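Local coordinates for 6b protein (Agrobacterium vitis, PDB 3AQ2) that disturbs plant cell proliferation, probably by acting on the host microRNA machinery, and has an ADP-ribosylation-type fold, at residues L27-A30 with R31-R35; E107-A110 with I111-S115. All coordinates share one frame; numbering follows the deposited sequence.

Interaction 1: L27-A30 with R31-R35; sequences LRQA and RTDFR
Gln29 and Asp33 meet side chain to side chain one turn apart: Gln29 NE2 donates to Asp33 OD1 over 2.9 Å with an N-H...O angle of 150°. This is an i to i+4 amide-carboxylate bond on helix 20-38, a regular alpha-helix here, since the amides of Arg31, Thr32, Asp33 and Phe34 each bond to the carbonyl four residues back. OD1 lies close to the amide plane of Gln29, whereas the donor reaches OD1 from above the carboxylate plane, and the two flat groups are turned 55° against each other. The bend at chi2 (59°) of Gln29 is what carries its amide along the helix towards Asp33. The carboxylate has a second partner, because OD2 forms a salt bridge with Arg12; two donors thus restrain its rotation and would be expected to favour its charged form.

On another flank of the helix, Arg31 sends its guanidinium outward, where NE bonds to Gln63 O and NH2 weakly to Ser61 O. Further along, the ring of Phe34 packs edge-to-face on Trp9, while Leu27 lies on Phe134 and Ala136 of strand 133-137, placing the helix against the sheet. A water ties the Arg31 side chain back to the preceding turn: it accepts from Arg31 NH1 at 3.0 Å and donates to Arg28 O, also at 3.0 Å.

Interaction 2: E107-A110 with I111-S115; sequences EMNA and ILQQS
Leu112 packs against Met108 one turn earlier and can be followed outward from its CB, which sits 3.5 Å from Met108 O. Leu112 CG comes nearer still to Met108 O, at 3.3 Å, and also faces Met108 SD at 4.0 Å. The branch that makes the apolar contact is Leu112 CD1, 3.6 Å from Met108 CG. On the other side of the pair, chi1 of 178° sets Met108 CG opposite its backbone N, and the bend at chi2 (55°) brings SD back alongside the leucine, so that SD as well as CG borders it. The backbone beneath is alpha-helical: Leu112 N bonds to Met108 O at 2.9 Å, nearly straight at 165°. Met108, Leu112 and Ile111 all touch Trp158 of strand 154-161, so this apolar face of helix 105-115 lies against that strand. Towards the C-terminal end the regular pattern weakens, with Gln114 N only weakly bonded to Ala110 O at 3.3 Å. There Ser115 OG turns back to donate to Ile111 O at 2.9 Å, approaching from above the carbonyl plane, and the same hydroxyl is also hydrogen-bonded to Arg147 NH1.

In the fold
Both interactions are one-turn contacts within single helices, and they come in series along the chain: interaction 1 in helix 20-38, then interaction 2 in helix 105-115. Their centres are 27 Å apart and their nearest atoms about 13 Å, so they do not touch; they lie on opposite sides of the chain's centre. Each helix packs on different strands. Leu27 of interaction 1 rests on strand 133-137, a member of the four-stranded mixed sheet, whereas interaction 2 meets strands 154-161 and 143-151. These separate strand contacts show the two helices flanking different parts of the fold, and both helices belong to the same RolB/RolC region, which is related to ADP-ribosylating proteins.

Interaction 1: L27-A30 with R31-R35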
loop_
_atom_site.group_PDB
_atom_site.type_symbol
_atom_site.label_atom_id
_atom_site.label_comp_id
_atom_site.label_asym_id
_atom_site.label_seq_id
_atom_site.Cartn_x
_atom_site.Cartn_y
_atom_site.Cartn_z
ATOM N N LEU A 27 14.219 -0.142 1.120
ATOM C CA LEU A 27 12.996 0.258 0.411
ATOM C C LEU A 27 13.339 0.940 -0.912
ATOM O O LEU A 27 12.704 0.673 -1.929
ATOM C CB LEU A 27 12.125 1.150 1.287
ATOM C CG LEU A 27 11.403 0.434 2.427
ATOM C CD1 LEU A 27 10.811 1.458 3.413
ATOM C CD2 LEU A 27 10.279 -0.449 1.872
ATOM N N ARG A 28 14.353 1.805 -0.886
ATOM C CA ARG A 28 14.811 2.498 -2.098
ATOM C C ARG A 28 15.220 1.490 -3.169
ATOM O O ARG A 28 14.804 1.608 -4.328
ATOM C CB ARG A 28 15.980 3.440 -1.774
ATOM C CG ARG A 28 16.439 4.284 -2.955
ATOM C CD ARG A 28 17.491 5.306 -2.526
ATOM N NE ARG A 28 17.906 6.142 -3.655
ATOM C CZ ARG A 28 18.787 7.142 -3.584
ATOM N NH1 ARG A 28 19.366 7.461 -2.429
ATOM N NH2 ARG A 28 19.091 7.830 -4.682
ATOM N N GLN A 29 16.005 0.496 -2.764
ATOM C CA GLN A 29 16.510 -0.524 -3.680
ATOM C C GLN A 29 15.382 -1.419 -4.185
ATOM O O GLN A 29 15.393 -1.827 -5.349
ATOM C CB GLN A 29 17.589 -1.383 -3.021
ATOM C CG GLN A 29 18.385 -2.236 -4.018
ATOM C CD GLN A 29 19.079 -1.395 -5.082
ATOM O OE1 GLN A 29 19.739 -0.407 -4.767
ATOM N NE2 GLN A 29 18.929 -1.785 -6.353
ATOM N N ALA A 30 14.430 -1.740 -3.309
ATOM C CA ALA A 30 13.305 -2.596 -3.702
ATOM C C ALA A 30 12.496 -1.920 -4.801
ATOM O O ALA A 30 12.101 -2.560 -5.786
ATOM C CB ALA A 30 12.424 -2.912 -2.501
ATOM N N ARG A 31 12.263 -0.623 -4.636
ATOM C CA ARG A 31 11.506 0.153 -5.611
ATOM C C ARG A 31 12.222 0.164 -6.957
ATOM O O ARG A 31 11.606 -0.072 -8.006
ATOM C CB ARG A 31 11.312 1.589 -5.118
ATOM C CG ARG A 31 10.289 2.343 -5.924
ATOM C CD ARG A 31 10.556 3.821 -5.985
ATOM N NE ARG A 31 10.175 4.317 -7.306
ATOM C CZ ARG A 31 11.005 4.432 -8.340
ATOM N NH1 ARG A 31 12.285 4.110 -8.218
ATOM N NH2 ARG A 31 10.549 4.878 -9.504
ATOM N N THR A 32 13.523 0.430 -6.925
ATOM C CA THR A 32 14.327 0.450 -8.149
ATOM C C THR A 32 14.308 -0.913 -8.853
ATOM O O THR A 32 14.163 -0.967 -10.082
ATOM C CB THR A 32 15.782 0.892 -7.875
ATOM O OG1 THR A 32 15.773 2.202 -7.293
ATOM C CG2 THR A 32 16.593 0.923 -9.172
ATOM N N ASP A 33 14.454 -1.993 -8.079
ATOM C CA ASP A 33 14.494 -3.364 -8.636
ATOM C C ASP A 33 13.158 -3.762 -9.250
ATOM O O ASP A 33 13.110 -4.470 -10.265
ATOM C CB ASP A 33 14.865 -4.393 -7.568
ATOM C CG ASP A 33 16.321 -4.298 -7.122
ATOM O OD1 ASP A 33 17.127 -3.561 -7.743
ATOM O OD2 ASP A 33 16.659 -4.983 -6.138
ATOM N N PHE A 34 12.077 -3.328 -8.607
ATOM C CA PHE A 34 10.716 -3.543 -9.099
ATOM C C PHE A 34 10.515 -2.853 -10.459
ATOM O O PHE A 34 10.101 -3.487 -11.433
ATOM C CB PHE A 34 9.735 -2.999 -8.053
ATOM C CG PHE A 34 8.295 -3.319 -8.323
ATOM C CD1 PHE A 34 7.704 -4.433 -7.739
ATOM C CD2 PHE A 34 7.514 -2.489 -9.114
ATOM C CE1 PHE A 34 6.361 -4.721 -7.949
ATOM C CE2 PHE A 34 6.164 -2.771 -9.345
ATOM C CZ PHE A 34 5.584 -3.900 -8.758
ATOM N N ARG A 35 10.840 -1.559 -10.520
ATOM C CA ARG A 35 10.736 -0.770 -11.747
ATOM C C ARG A 35 11.617 -1.341 -12.858
ATOM O O ARG A 35 11.182 -1.429 -14.013
ATOM C CB ARG A 35 11.085 0.709 -11.480
ATOM C CG ARG A 35 11.431 1.531 -12.744
ATOM C CD ARG A 35 10.194 1.967 -13.540
ATOM N NE ARG A 35 10.410 1.997 -14.991
ATOM C CZ ARG A 35 11.072 2.942 -15.657
ATOM N NH1 ARG A 35 11.620 3.974 -15.020
ATOM N NH2 ARG A 35 11.196 2.851 -16.976
HETATM O O HOH W 1 13.864 4.094 -5.708
#

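Interaction 2: E107-A110 with I111-S115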
loop_
_atom_site.group_PDB
_atom_site.type_symbol
_atom_site.label_atom_id
_atom_site.label_comp_id
_atom_site.label_asym_id
_atom_site.label_seq_id
_atom_site.Cartn_x
_atom_site.Cartn_y
_atom_site.Cartn_z
ATOM N N GLU A 107 0.754 7.236 17.215
ATOM C CA GLU A 107 0.373 8.488 16.558
ATOM C C GLU A 107 -0.215 8.200 15.192
ATOM O O GLU A 107 -1.265 8.739 14.827
ATOM C CB GLU A 107 1.585 9.405 16.411
ATOM C CG GLU A 107 2.153 9.843 17.752
ATOM C CD GLU A 107 3.508 10.507 17.624
ATOM O OE1 GLU A 107 4.296 10.129 16.724
ATOM O OE2 GLU A 107 3.795 11.391 18.452
ATOM N N MET A 108 0.449 7.323 14.438
ATOM C CA MET A 108 -0.061 6.946 13.117
ATOM C C MET A 108 -1.464 6.347 13.226
ATOM O O MET A 108 -2.327 6.634 12.400
ATOM C CB MET A 108 0.883 5.965 12.433
ATOM C CG MET A 108 0.408 5.472 11.054
ATOM S SD MET A 108 0.053 6.796 9.873
ATOM C CE MET A 108 1.696 7.438 9.804
ATOM N N ASN A 109 -1.701 5.544 14.258
ATOM C CA ASN A 109 -3.019 4.951 14.416
ATOM C C ASN A 109 -4.099 6.017 14.598
ATOM O O ASN A 109 -5.192 5.883 14.054
ATOM C CB ASN A 109 -3.063 3.975 15.582
ATOM C CG ASN A 109 -4.382 3.238 15.645
ATOM O OD1 ASN A 109 -4.679 2.372 14.801
ATOM N ND2 ASN A 109 -5.192 3.595 16.612
ATOM N N ALA A 110 -3.782 7.084 15.331
ATOM C CA ALA A 110 -4.737 8.189 15.498
ATOM C C ALA A 110 -5.105 8.840 14.157
ATOM O O ALA A 110 -6.282 9.139 13.896
ATOM C CB ALA A 110 -4.201 9.236 16.475
ATOM N N ILE A 111 -4.100 9.051 13.312
ATOM C CA ILE A 111 -4.347 9.647 12.001
ATOM C C ILE A 111 -5.134 8.688 11.096
ATOM O O ILE A 111 -6.068 9.108 10.384
ATOM C CB ILE A 111 -3.034 10.099 11.348
ATOM C CG1 ILE A 111 -2.382 11.191 12.212
ATOM C CG2 ILE A 111 -3.277 10.629 9.922
ATOM C CD1 ILE A 111 -1.039 11.680 11.671
ATOM N N LEU A 112 -4.769 7.407 11.147
ATOM C CA LEU A 112 -5.466 6.382 10.365
ATOM C C LEU A 112 -6.944 6.247 10.734
ATOM O O LEU A 112 -7.804 6.075 9.853
ATOM C CB LEU A 112 -4.764 5.031 10.502
ATOM C CG LEU A 112 -3.425 4.922 9.766
ATOM C CD1 LEU A 112 -2.658 3.715 10.274
ATOM C CD2 LEU A 112 -3.628 4.879 8.219
ATOM N N GLN A 113 -7.244 6.340 12.030
ATOM C CA GLN A 113 -8.630 6.288 12.487
ATOM C C GLN A 113 -9.453 7.432 11.931
ATOM O O GLN A 113 -10.625 7.246 11.608
ATOM C CB GLN A 113 -8.719 6.313 14.006
ATOM C CG GLN A 113 -8.381 4.992 14.647
ATOM C CD GLN A 113 -8.713 4.976 16.125
ATOM O OE1 GLN A 113 -9.581 5.726 16.585
ATOM N NE2 GLN A 113 -8.043 4.109 16.874
ATOM N N GLN A 114 -8.845 8.610 11.833
ATOM C CA GLN A 114 -9.547 9.770 11.298
ATOM C C GLN A 114 -9.703 9.679 9.774
ATOM O O GLN A 114 -10.628 10.270 9.210
ATOM C CB GLN A 114 -8.842 11.068 11.711
ATOM C CG GLN A 114 -9.750 12.335 11.727
ATOM C CD GLN A 114 -11.006 12.209 12.605
ATOM O OE1 GLN A 114 -11.109 11.325 13.464
ATOM N NE2 GLN A 114 -11.975 13.103 12.379
ATOM N N SER A 115 -8.817 8.911 9.133
ATOM C CA SER A 115 -8.739 8.814 7.674
ATOM C C SER A 115 -9.582 7.694 7.067
ATOM O O SER A 115 -9.955 7.759 5.891
ATOM C CB SER A 115 -7.284 8.612 7.235
ATOM O OG SER A 115 -6.458 9.702 7.608
#